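Local coordinates for ribosome maturation protein SDO1 homolog (Methanothermobacter thermautotrophicus, PDB 2WBM), which probably binds ribosomes and assists their maturation, as a flexible archaeal member of the SDO1/SBDS family, at residues R113-I124 with V157-V167. Numbering follows the deposited sequence. Where two conformers were deposited one is given.
Sequences RRQMIEDKRLKI and VDPFKTVDEQV
K120 and the turn that D158 opens illustrate how a lysine can add one hydrogen bond to an otherwise largely apolar helix-loop contact. Its aliphatic chain runs over the turn, CG against V163 CG2 and CD 3.3 Å from K161 O, until a bend at the last torsion (chi4 73°) brings NZ to P159 O at 2.7 Å. The ammonium approaches that carbonyl 27° out of its plane, and a water that donates to F160 O also accepts a weak hydrogen bond from K120 NZ. Next to the lysine, I117 and P159 lie side by side and point the same way, CG1 to CD 3.8 Å, while I117 CD1 rests over one face of the R113 guanidinium. One turn beyond K120, I124 and V157 reach tip to tip, and I124 CD1 meets Q166 CB crosswise at 3.6 Å. These pairs join helix 110-131 to the loop leading into helix 163-174, a loop and helix start that belong to the SBDS domain II region, the axes of 113-124 and 163-167 crossing at -59°. Bonds from D158 and Q166 brace the loop. D158 OD2 accepts from F160 N and K161 N, an Asx turn and Asx motif, and T162 N-caps the following helix through E165 N. The Q166 amide takes D158 N on OE1 (2.9 Å) and gives NE2 to both D158 O and K161 O. A leucine here would probably leave D158 N and both carbonyls without their mate and free the loop to shift beneath K120. The end of R121 turns from the loop to grip E118 side-on with NE and NH2, its NH1 paired with E147, while CB lies 4.1 Å from V157 CG2.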
ATOM      1  N   ARG A 113      -8.398 -11.672 -10.259  1.00 10.93           N
ATOM      2  CA  ARG A 113      -8.948 -11.592  -8.907  1.00 12.12           C
ATOM      3  C   ARG A 113      -8.126 -12.414  -7.909  1.00 12.33           C
ATOM      4  O   ARG A 113      -7.826 -11.916  -6.810  1.00 13.26           O
ATOM      5  CB  ARG A 113     -10.421 -12.020  -8.868  1.00 10.48           C
ATOM      6  CG  ARG A 113     -11.040 -11.797  -7.463  1.00 12.23           C
ATOM      7  CD  ARG A 113     -12.488 -12.260  -7.439  1.00 13.38           C
ATOM      8  NE  ARG A 113     -13.190 -11.888  -6.209  1.00 16.14           N
ATOM      9  CZ  ARG A 113     -13.345 -12.679  -5.145  1.00 22.61           C
ATOM     10  NH1 ARG A 113     -12.821 -13.904  -5.110  1.00 18.17           N
ATOM     11  NH2 ARG A 113     -14.047 -12.236  -4.099  1.00 22.60           N
ATOM     12  N   ARG A 114      -7.772 -13.651  -8.289  1.00 11.97           N
ATOM     13  CA  ARG A 114      -7.004 -14.540  -7.404  0.50 12.42           C
ATOM     14  C   ARG A 114      -5.636 -13.942  -7.089  1.00 13.92           C
ATOM     15  O   ARG A 114      -5.224 -13.885  -5.918  1.00 13.52           O
ATOM     16  CB  ARG A 114      -6.822 -15.938  -8.016  0.50 11.62           C
ATOM     17  CG  ARG A 114      -5.972 -16.871  -7.147  0.50 12.03           C
ATOM     18  CD  ARG A 114      -5.474 -18.089  -7.904  0.50 18.09           C
ATOM     19  NE  ARG A 114      -4.341 -17.779  -8.769  0.50 19.03           N
ATOM     20  CZ  ARG A 114      -3.170 -17.320  -8.333  0.50 22.47           C
ATOM     21  NH1 ARG A 114      -2.982 -17.091  -7.040  0.50 23.39           N
ATOM     22  NH2 ARG A 114      -2.190 -17.076  -9.191  0.50 18.00           N
ATOM     23  N   GLN A 115      -4.933 -13.502  -8.122  1.00 12.09           N
ATOM     24  CA  GLN A 115      -3.605 -12.924  -7.965  1.00 13.66           C
ATOM     25  C   GLN A 115      -3.610 -11.619  -7.173  1.00 13.09           C
ATOM     26  O   GLN A 115      -2.741 -11.412  -6.319  1.00 14.64           O
ATOM     27  CB  GLN A 115      -2.961 -12.723  -9.329  1.00 14.30           C
ATOM     28  CG  GLN A 115      -2.579 -14.035 -10.000  1.00 25.12           C
ATOM     29  CD  GLN A 115      -1.414 -13.900 -10.968  1.00 36.18           C
ATOM     30  OE1 GLN A 115      -1.570 -14.078 -12.178  1.00 38.16           O
ATOM     31  NE2 GLN A 115      -0.235 -13.583 -10.435  1.00 45.84           N
ATOM     32  N   MET A 116      -4.590 -10.757  -7.447  1.00 11.77           N
ATOM     33  CA  MET A 116      -4.719  -9.473  -6.758  1.00 14.71           C
ATOM     34  C   MET A 116      -5.064  -9.628  -5.277  1.00 15.29           C
ATOM     35  O   MET A 116      -4.489  -8.926  -4.429  1.00 13.33           O
ATOM     36  CB  MET A 116      -5.725  -8.566  -7.469  1.00 13.15           C
ATOM     37  CG  MET A 116      -5.236  -8.123  -8.863  1.00 16.87           C
ATOM     38  SD  MET A 116      -6.559  -7.443  -9.902  1.00 17.88           S
ATOM     39  CE  MET A 116      -6.651  -5.744  -9.323  1.00 18.93           C
ATOM     40  N   ILE A 117      -5.996 -10.526  -4.961  1.00 14.59           N
ATOM     41  CA  ILE A 117      -6.316 -10.794  -3.555  1.00 15.49           C
ATOM     42  C   ILE A 117      -5.074 -11.289  -2.816  1.00 16.52           C
ATOM     43  O   ILE A 117      -4.764 -10.787  -1.735  1.00 16.61           O
ATOM     44  CB  ILE A 117      -7.479 -11.795  -3.382  1.00 12.70           C
ATOM     45  CG1 ILE A 117      -8.793 -11.125  -3.815  1.00 14.00           C
ATOM     46  CG2 ILE A 117      -7.579 -12.258  -1.900  1.00 14.55           C
ATOM     47  CD1 ILE A 117      -9.981 -12.109  -3.887  1.00 11.89           C
ATOM     48  N   GLU A 118      -4.364 -12.250  -3.402  1.00 13.91           N
ATOM     49  CA  GLU A 118      -3.198 -12.831  -2.744  1.00 15.75           C
ATOM     50  C   GLU A 118      -2.126 -11.764  -2.507  1.00 16.62           C
ATOM     51  O   GLU A 118      -1.568 -11.678  -1.408  1.00 14.99           O
ATOM     52  CB  GLU A 118      -2.640 -14.006  -3.552  1.00 15.77           C
ATOM     53  CG  GLU A 118      -1.503 -14.802  -2.842  1.00 23.10           C
ATOM     54  CD  GLU A 118      -1.737 -15.018  -1.328  1.00 34.34           C
ATOM     55  OE1 GLU A 118      -2.799 -15.558  -0.921  1.00 30.13           O
ATOM     56  OE2 GLU A 118      -0.840 -14.643  -0.538  1.00 38.73           O
ATOM     57  N   ASP A 119      -1.875 -10.948  -3.534  1.00 14.16           N
ATOM     58  CA  ASP A 119      -0.895  -9.872  -3.461  1.00 15.26           C
ATOM     59  C   ASP A 119      -1.262  -8.875  -2.358  1.00 15.78           C
ATOM     60  O   ASP A 119      -0.406  -8.519  -1.527  1.00 17.09           O
ATOM     61  CB  ASP A 119      -0.775  -9.156  -4.809  1.00 15.20           C
ATOM     62  CG  ASP A 119       0.229  -7.997  -4.774  1.00 22.54           C
ATOM     63  OD1 ASP A 119       1.455  -8.254  -4.686  1.00 23.52           O
ATOM     64  OD2 ASP A 119      -0.217  -6.826  -4.828  1.00 24.91           O
ATOM     65  N   LYS A 120      -2.519  -8.429  -2.350  1.00 14.70           N
ATOM     66  CA  LYS A 120      -2.963  -7.459  -1.359  1.00 15.57           C
ATOM     67  C   LYS A 120      -3.024  -8.047   0.042  1.00 16.54           C
ATOM     68  O   LYS A 120      -2.668  -7.368   1.001  1.00 16.10           O
ATOM     69  CB  LYS A 120      -4.278  -6.795  -1.766  1.00 16.49           C
ATOM     70  CG  LYS A 120      -4.065  -5.886  -2.982  1.00 18.66           C
ATOM     71  CD  LYS A 120      -5.208  -4.973  -3.244  1.00 19.44           C
ATOM     72  CE  LYS A 120      -4.863  -3.970  -4.354  1.00 19.10           C
ATOM     73  NZ  LYS A 120      -4.827  -4.624  -5.705  1.00 22.89           N
ATOM     74  N   ARG A 121      -3.439  -9.311   0.156  1.00 14.66           N
ATOM     75  CA  ARG A 121      -3.482 -10.005   1.450  0.50 14.41           C
ATOM     76  C   ARG A 121      -2.110  -9.943   2.126  1.00 14.76           C
ATOM     77  O   ARG A 121      -1.988  -9.561   3.294  1.00 14.27           O
ATOM     78  CB  ARG A 121      -3.920 -11.465   1.259  0.50 12.98           C
ATOM     79  CG  ARG A 121      -4.119 -12.255   2.547  0.50 13.74           C
ATOM     80  CD  ARG A 121      -4.443 -13.727   2.264  0.50  7.76           C
ATOM     81  NE  ARG A 121      -3.249 -14.479   1.890  0.50 14.69           N
ATOM     82  CZ  ARG A 121      -2.404 -15.029   2.757  0.50 14.32           C
ATOM     83  NH1 ARG A 121      -2.624 -14.938   4.062  0.50  6.72           N
ATOM     84  NH2 ARG A 121      -1.341 -15.684   2.315  0.50 15.97           N
ATOM     85  N   LEU A 122      -1.069 -10.313   1.382  1.00 14.02           N
ATOM     86  CA  LEU A 122       0.280 -10.308   1.948  1.00 14.37           C
ATOM     87  C   LEU A 122       0.728  -8.895   2.320  1.00 15.28           C
ATOM     88  O   LEU A 122       1.313  -8.692   3.384  1.00 12.57           O
ATOM     89  CB  LEU A 122       1.295 -10.986   1.013  1.00 15.83           C
ATOM     90  CG  LEU A 122       2.750 -11.018   1.532  1.00 25.43           C
ATOM     91  CD1 LEU A 122       2.908 -11.826   2.838  1.00 27.43           C
ATOM     92  CD2 LEU A 122       3.735 -11.511   0.467  1.00 30.10           C
ATOM     93  N   LYS A 123       0.439  -7.920   1.456  1.00 13.13           N
ATOM     94  CA  LYS A 123       0.848  -6.533   1.717  1.00 15.12           C
ATOM     95  C   LYS A 123       0.129  -5.965   2.947  1.00 15.67           C
ATOM     96  O   LYS A 123       0.738  -5.245   3.750  1.00 14.47           O
ATOM     97  CB  LYS A 123       0.609  -5.659   0.481  1.00 14.59           C
ATOM     98  CG  LYS A 123       1.574  -5.971  -0.637  1.00 16.98           C
ATOM     99  CD  LYS A 123       1.238  -5.221  -1.905  1.00 21.21           C
ATOM    100  CE  LYS A 123       2.338  -5.437  -2.939  1.00 25.45           C
ATOM    101  NZ  LYS A 123       1.850  -5.125  -4.316  1.00 29.91           N
ATOM    102  N   ILE A 124      -1.143  -6.322   3.106  1.00 13.72           N
ATOM    103  CA  ILE A 124      -1.929  -5.893   4.272  1.00 15.36           C
ATOM    104  C   ILE A 124      -1.350  -6.500   5.555  1.00 15.04           C
ATOM    105  O   ILE A 124      -1.170  -5.793   6.556  1.00 15.40           O
ATOM    106  CB  ILE A 124      -3.434  -6.260   4.137  1.00 17.21           C
ATOM    107  CG1 ILE A 124      -4.125  -5.384   3.081  1.00 15.84           C
ATOM    108  CG2 ILE A 124      -4.169  -6.111   5.481  1.00 18.95           C
ATOM    109  CD1 ILE A 124      -5.431  -6.034   2.509  1.00 15.07           C
ATOM    110  N   VAL A 157     -10.239 -10.137   1.874  1.00 15.54           N
ATOM    111  CA  VAL A 157      -9.443  -9.096   1.241  1.00 15.51           C
ATOM    112  C   VAL A 157     -10.030  -8.791  -0.154  1.00 16.04           C
ATOM    113  O   VAL A 157     -10.371  -9.707  -0.903  1.00 17.18           O
ATOM    114  CB  VAL A 157      -7.948  -9.508   1.172  1.00 16.24           C
ATOM    115  CG1 VAL A 157      -7.137  -8.594   0.251  1.00 14.38           C
ATOM    116  CG2 VAL A 157      -7.329  -9.535   2.582  1.00 16.45           C
ATOM    117  N   ASP A 158     -10.183  -7.507  -0.465  1.00 14.78           N
ATOM    118  CA  ASP A 158     -10.672  -7.084  -1.783  1.00 14.82           C
ATOM    119  C   ASP A 158      -9.534  -7.120  -2.791  1.00 13.81           C
ATOM    120  O   ASP A 158      -8.414  -6.717  -2.474  1.00 14.51           O
ATOM    121  CB  ASP A 158     -11.225  -5.664  -1.705  1.00 15.71           C
ATOM    122  CG  ASP A 158     -12.018  -5.291  -2.934  1.00 19.16           C
ATOM    123  OD1 ASP A 158     -13.184  -5.720  -3.007  1.00 16.65           O
ATOM    124  OD2 ASP A 158     -11.474  -4.603  -3.832  1.00 15.76           O
ATOM    125  N   PRO A 159      -9.815  -7.562  -4.037  1.00 15.23           N
ATOM    126  CA  PRO A 159      -8.771  -7.549  -5.064  1.00 15.31           C
ATOM    127  C   PRO A 159      -8.339  -6.134  -5.506  1.00 15.88           C
ATOM    128  O   PRO A 159      -7.199  -5.951  -5.940  1.00 16.85           O
ATOM    129  CB  PRO A 159      -9.447  -8.264  -6.247  1.00 15.30           C
ATOM    130  CG  PRO A 159     -10.936  -8.030  -6.015  1.00 16.13           C
ATOM    131  CD  PRO A 159     -11.068  -8.174  -4.528  1.00 14.19           C
ATOM    132  N   PHE A 160      -9.232  -5.147  -5.394  1.00 12.35           N
ATOM    133  CA  PHE A 160      -9.024  -3.864  -6.075  1.00 14.27           C
ATOM    134  C   PHE A 160      -8.711  -2.680  -5.159  1.00 13.76           C
ATOM    135  O   PHE A 160      -7.842  -1.858  -5.480  1.00 14.61           O
ATOM    136  CB  PHE A 160     -10.228  -3.536  -6.975  1.00 11.61           C
ATOM    137  CG  PHE A 160     -10.086  -2.243  -7.746  1.00 11.42           C
ATOM    138  CD1 PHE A 160      -9.247  -2.165  -8.860  1.00 13.95           C
ATOM    139  CD2 PHE A 160     -10.788  -1.099  -7.355  1.00 11.02           C
ATOM    140  CE1 PHE A 160      -9.100  -0.971  -9.570  1.00 13.18           C
ATOM    141  CE2 PHE A 160     -10.659   0.097  -8.059  1.00  8.24           C
ATOM    142  CZ  PHE A 160      -9.811   0.162  -9.181  1.00 11.99           C
ATOM    143  N   LYS A 161      -9.441  -2.568  -4.050  1.00 15.94           N
ATOM    144  CA  LYS A 161      -9.245  -1.473  -3.099  1.00 14.81           C
ATOM    145  C   LYS A 161      -7.777  -1.374  -2.713  1.00 15.28           C
ATOM    146  O   LYS A 161      -7.111  -2.386  -2.544  1.00 12.76           O
ATOM    147  CB  LYS A 161     -10.080  -1.704  -1.842  1.00 16.04           C
ATOM    148  CG  LYS A 161     -11.578  -1.596  -2.068  1.00 19.56           C
ATOM    149  CD  LYS A 161     -12.324  -1.744  -0.762  1.00 26.22           C
ATOM    150  CE  LYS A 161     -13.821  -1.856  -0.992  1.00 30.10           C
ATOM    151  NZ  LYS A 161     -14.502  -2.176   0.293  1.00 26.75           N
ATOM    152  N   THR A 162      -7.270  -0.154  -2.583  1.00 14.34           N
ATOM    153  CA  THR A 162      -5.852   0.022  -2.247  1.00 14.73           C
ATOM    154  C   THR A 162      -5.486  -0.642  -0.915  1.00 15.27           C
ATOM    155  O   THR A 162      -6.315  -0.754   0.002  1.00 14.57           O
ATOM    156  CB  THR A 162      -5.455   1.491  -2.201  1.00 15.19           C
ATOM    157  OG1 THR A 162      -6.175   2.143  -1.148  1.00 16.12           O
ATOM    158  CG2 THR A 162      -5.757   2.186  -3.550  1.00 14.29           C
ATOM    159  N   VAL A 163      -4.244  -1.099  -0.823  1.00 16.70           N
ATOM    160  CA  VAL A 163      -3.726  -1.641   0.439  1.00 17.22           C
ATOM    161  C   VAL A 163      -3.937  -0.648   1.594  1.00 18.42           C
ATOM    162  O   VAL A 163      -4.388  -1.044   2.668  1.00 19.26           O
ATOM    163  CB  VAL A 163      -2.241  -2.056   0.308  1.00 18.39           C
ATOM    164  CG1 VAL A 163      -1.645  -2.382   1.668  1.00 15.83           C
ATOM    165  CG2 VAL A 163      -2.123  -3.254  -0.607  1.00 18.29           C
ATOM    166  N   ASP A 164      -3.633   0.630   1.354  1.00 18.45           N
ATOM    167  CA  ASP A 164      -3.842   1.693   2.348  1.00 20.48           C
ATOM    168  C   ASP A 164      -5.255   1.718   2.924  1.00 20.48           C
ATOM    169  O   ASP A 164      -5.424   1.733   4.148  1.00 19.83           O
ATOM    170  CB  ASP A 164      -3.495   3.067   1.763  1.00 23.33           C
ATOM    171  CG  ASP A 164      -2.003   3.316   1.709  1.00 30.89           C
ATOM    172  OD1 ASP A 164      -1.252   2.624   2.431  1.00 39.10           O
ATOM    173  OD2 ASP A 164      -1.582   4.206   0.941  1.00 40.48           O
ATOM    174  N   GLU A 165      -6.266   1.719   2.051  1.00 16.95           N
ATOM    175  CA  GLU A 165      -7.650   1.704   2.509  1.00 17.30           C
ATOM    176  C   GLU A 165      -7.991   0.416   3.250  1.00 16.24           C
ATOM    177  O   GLU A 165      -8.652   0.443   4.291  1.00 17.71           O
ATOM    178  CB  GLU A 165      -8.632   1.926   1.359  1.00 17.78           C
ATOM    179  CG  GLU A 165     -10.047   2.211   1.842  1.00 22.89           C
ATOM    180  CD  GLU A 165     -11.114   1.999   0.781  1.00 30.98           C
ATOM    181  OE1 GLU A 165     -10.777   1.626  -0.367  1.00 28.56           O
ATOM    182  OE2 GLU A 165     -12.301   2.207   1.109  1.00 31.44           O
ATOM    183  N   GLN A 166      -7.535  -0.718   2.734  1.00 14.01           N
ATOM    184  CA  GLN A 166      -7.882  -1.987   3.349  1.00 12.74           C
ATOM    185  C   GLN A 166      -7.202  -2.210   4.690  1.00 15.04           C
ATOM    186  O   GLN A 166      -7.762  -2.873   5.561  1.00 14.68           O
ATOM    187  CB  GLN A 166      -7.576  -3.150   2.424  1.00 14.37           C
ATOM    188  CG  GLN A 166      -8.369  -3.127   1.128  1.00 12.37           C
ATOM    189  CD  GLN A 166      -8.403  -4.489   0.483  1.00 15.02           C
ATOM    190  OE1 GLN A 166      -8.940  -5.439   1.054  1.00 14.87           O
ATOM    191  NE2 GLN A 166      -7.843  -4.595  -0.719  1.00 15.62           N
ATOM    192  N   VAL A 167      -5.999  -1.663   4.856  1.00 15.43           N
ATOM    193  CA  VAL A 167      -5.298  -1.816   6.133  1.00 17.24           C
ATOM    194  C   VAL A 167      -6.186  -1.326   7.284  1.00 15.68           C
ATOM    195  O   VAL A 167      -6.316  -2.006   8.302  1.00 16.52           O
ATOM    196  CB  VAL A 167      -3.937  -1.086   6.111  1.00 18.37           C
ATOM    197  CG1 VAL A 167      -3.457  -0.765   7.530  1.00 17.94           C
ATOM    198  CG2 VAL A 167      -2.914  -1.929   5.355  1.00 19.02           C
TER
HETATM  199  O   HOH W   1      -5.843  -1.900  -7.236  1.00 17.44           O